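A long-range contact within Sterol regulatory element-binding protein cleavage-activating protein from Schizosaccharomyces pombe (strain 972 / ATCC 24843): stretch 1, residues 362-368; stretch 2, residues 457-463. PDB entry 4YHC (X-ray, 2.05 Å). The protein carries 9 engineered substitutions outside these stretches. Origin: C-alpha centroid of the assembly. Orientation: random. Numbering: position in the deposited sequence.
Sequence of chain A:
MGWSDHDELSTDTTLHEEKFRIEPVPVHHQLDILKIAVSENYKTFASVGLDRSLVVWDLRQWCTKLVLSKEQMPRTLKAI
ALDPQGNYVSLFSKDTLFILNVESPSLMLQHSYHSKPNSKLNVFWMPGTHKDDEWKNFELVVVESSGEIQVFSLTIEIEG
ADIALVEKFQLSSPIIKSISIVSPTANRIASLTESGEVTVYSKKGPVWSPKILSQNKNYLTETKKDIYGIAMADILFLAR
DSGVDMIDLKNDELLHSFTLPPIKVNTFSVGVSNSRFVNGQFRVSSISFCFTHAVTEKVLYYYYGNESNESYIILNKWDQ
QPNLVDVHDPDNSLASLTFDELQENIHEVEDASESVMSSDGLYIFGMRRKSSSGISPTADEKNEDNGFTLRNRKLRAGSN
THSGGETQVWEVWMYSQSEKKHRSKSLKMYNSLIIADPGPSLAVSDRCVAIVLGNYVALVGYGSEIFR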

# COMPACT_ATOMS: atom_id res chain seq x y z
N LEU A 362 3.89 2.93 -12.25
CA LEU A 362 4.48 2.86 -13.58
C LEU A 362 4.49 1.45 -14.22
O LEU A 362 4.54 1.34 -15.45
N TYR A 363 4.52 0.40 -13.41
CA TYR A 363 4.49 -0.96 -13.91
C TYR A 363 3.34 -1.77 -13.29
O TYR A 363 3.00 -1.61 -12.05
N ILE A 364 2.74 -2.62 -14.12
CA ILE A 364 1.82 -3.64 -13.62
C ILE A 364 2.50 -5.01 -13.76
O ILE A 364 3.08 -5.31 -14.80
N PHE A 365 2.37 -5.85 -12.75
CA PHE A 365 2.89 -7.20 -12.81
C PHE A 365 1.79 -8.15 -12.51
O PHE A 365 0.88 -7.85 -11.73
N GLY A 366 1.91 -9.34 -13.06
CA GLY A 366 0.92 -10.34 -12.80
C GLY A 366 1.39 -11.74 -12.95
O GLY A 366 2.42 -11.97 -13.58
N MET A 367 0.60 -12.71 -12.41
CA MET A 367 0.87 -14.12 -12.55
C MET A 367 -0.44 -14.90 -12.75
O MET A 367 -1.42 -14.64 -12.04
N ARG A 368 -0.44 -15.88 -13.64
CA ARG A 368 -1.59 -16.85 -13.79
C ARG A 368 -1.09 -18.26 -14.00
O ARG A 368 -0.06 -18.44 -14.69
N VAL A 457 6.04 -16.67 -1.17
CA VAL A 457 5.96 -15.43 -1.88
C VAL A 457 6.99 -15.29 -3.01
O VAL A 457 8.15 -15.62 -2.83
N ALA A 458 6.51 -14.77 -4.13
CA ALA A 458 7.33 -14.46 -5.27
C ALA A 458 7.46 -12.98 -5.34
O ALA A 458 6.45 -12.29 -5.27
N LEU A 459 8.67 -12.55 -5.61
CA LEU A 459 9.00 -11.19 -5.98
C LEU A 459 9.17 -11.14 -7.48
O LEU A 459 9.90 -11.99 -8.08
N VAL A 460 8.52 -10.16 -8.08
CA VAL A 460 8.52 -9.94 -9.53
C VAL A 460 8.77 -8.49 -9.78
O VAL A 460 8.06 -7.62 -9.22
N GLY A 461 9.77 -8.20 -10.60
CA GLY A 461 10.19 -6.83 -10.86
C GLY A 461 10.87 -6.57 -12.17
O GLY A 461 11.21 -7.50 -12.91
N TYR A 462 11.06 -5.31 -12.45
CA TYR A 462 11.72 -4.84 -13.66
C TYR A 462 12.86 -3.88 -13.37
O TYR A 462 12.68 -2.75 -12.85
N GLY A 463 14.04 -4.32 -13.71
CA GLY A 463 15.21 -3.54 -13.42
C GLY A 463 15.38 -3.15 -11.95
O GLY A 463 15.81 -2.03 -11.63

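Side-chain packing between strand 363-368 and strand 457-462 of the same chain, where no two touching residues are fewer than 91 positions apart in sequence. The strands run roughly antiparallel, with 141° between their N-to-C directions, and their axes come no closer than 7.8 Å. The CA atoms of F365 and V460 are 7.1 Å apart and those of Y363 and Y462 8.2 Å apart, too far for backbone pairing, so the gap is filled by side chains. No hydrogen bond crosses it; the contact, burying 324 Å² in all, rests on apolar and aromatic packing.

The alternation of extended strands sends every second residue inward. Y363, F365 and M367 point their CA-to-CB bonds toward the other strand, as do A458, V460 and Y462 from the opposing side. I364 and L459, between inward residues, are out of reach, as are V457, L362 and R368; G366 has no side chain to point. Y363, F365 and M367 share the m rotamer at chi1 (-64°, -59° and -71°), whereas V460 and Y462 are both t (-176° and -169°).

At one end the rings of Y363 and Y462 meet obliquely, with centroids 5.6 Å apart and planes at 42°. Y363 CE1 lies 3.7 Å from Y462 CD2, and the hydroxyl comes closer to the same carbon, Y363 OH lying 3.5 Å from Y462 CD2. That oxygen sits at the edge of the Y462 ring, near its plane. It touches carbon here and has no hydrogen-bonding partner on the opposing strand.

At the center, F365 has the largest covered area of any residue in the contact, 81 Å². Its ring, at chi2 -85°, reaches across the gap and touches three consecutive residues. F365 CD1 packs 3.7 Å from V460 CG1, while at the tip F365 CZ stands 4.1 Å from Y462 CB, so the ring touches both inward side chains.

Between those two residues in sequence lies G461, where a CB would point away from the first strand, and the F365 ring packs directly on main-chain atoms. V460 O and G461 N lie over one face of the ring. F365 CE1 is 3.7 Å from G461 C, and F365 CZ is 3.7 Å from Y462 N, which approaches the ring obliquely. These are packing contacts, without a hydrogen bond to the ring.

At the other end M367, with chi1 m, chi2 t and chi3 p (69°), places its sulfur near two small aliphatic groups. M367 SD is 4.3 Å from A458 CB and 4.5 Å from V460 CG2, looser distances than those around F365. V460 thus joins the two parts of the interface, its CG1 against the phenyl ring and its CG2 near the thioether.

R368, beyond M367, takes no part, and its NH1 is hydrogen-bonded elsewhere in the structure.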

# COMPACT_ATOMS: atom_id res chain seq x y z
CB LEU A 362 5.93 3.39 -13.59
CG LEU A 362 6.06 4.90 -13.50
CD1 LEU A 362 7.55 5.29 -13.58
CD2 LEU A 362 5.30 5.55 -14.63
CB TYR A 363 5.77 -1.64 -13.55
CG TYR A 363 7.01 -1.06 -14.16
CD1 TYR A 363 7.42 -1.44 -15.43
CD2 TYR A 363 7.78 -0.15 -13.48
CE1 TYR A 363 8.51 -0.88 -16.05
CE2 TYR A 363 8.90 0.41 -14.09
CZ TYR A 363 9.25 0.03 -15.37
OH TYR A 363 10.36 0.51 -15.97
CB ILE A 364 0.50 -3.67 -14.41
CG1 ILE A 364 -0.07 -2.30 -14.57
CG2 ILE A 364 -0.51 -4.64 -13.77
CD1 ILE A 364 -1.11 -2.24 -15.64
CB PHE A 365 4.01 -7.42 -11.82
CG PHE A 365 5.21 -6.47 -12.02
CD1 PHE A 365 6.22 -6.78 -12.93
CD2 PHE A 365 5.33 -5.31 -11.29
CE1 PHE A 365 7.33 -5.95 -13.13
CE2 PHE A 365 6.45 -4.46 -11.48
CZ PHE A 365 7.44 -4.77 -12.41
CB MET A 367 1.55 -14.66 -11.29
CG MET A 367 2.97 -14.20 -11.09
SD MET A 367 3.87 -15.16 -9.83
CE MET A 367 4.05 -16.75 -10.63
CB ARG A 368 -2.50 -16.54 -14.96
CG ARG A 368 -1.83 -16.06 -16.21
CD ARG A 368 -2.87 -15.68 -17.24
NE ARG A 368 -3.46 -16.85 -17.83
CZ ARG A 368 -3.11 -17.34 -19.02
NH1 ARG A 368 -2.19 -16.75 -19.79
NH2 ARG A 368 -3.72 -18.43 -19.43
CB VAL A 457 5.76 -14.16 -0.97
CG1 VAL A 457 5.80 -14.40 0.54
CG2 VAL A 457 6.43 -12.91 -1.48
CB ALA A 458 6.69 -14.90 -6.59
CB LEU A 459 10.30 -10.81 -5.29
CG LEU A 459 10.31 -10.13 -3.93
CD1 LEU A 459 9.08 -10.25 -3.08
CD2 LEU A 459 11.58 -10.42 -3.13
CB VAL A 460 7.14 -10.29 -10.14
CG1 VAL A 460 7.11 -10.17 -11.66
CG2 VAL A 460 6.74 -11.74 -9.76
CB TYR A 462 10.77 -4.18 -14.65
CG TYR A 462 11.39 -3.95 -15.95
CD1 TYR A 462 11.65 -5.03 -16.81
CD2 TYR A 462 11.71 -2.66 -16.39
CE1 TYR A 462 12.28 -4.86 -18.00
CE2 TYR A 462 12.33 -2.48 -17.62
CZ TYR A 462 12.60 -3.59 -18.40
OH TYR A 462 13.19 -3.46 -19.62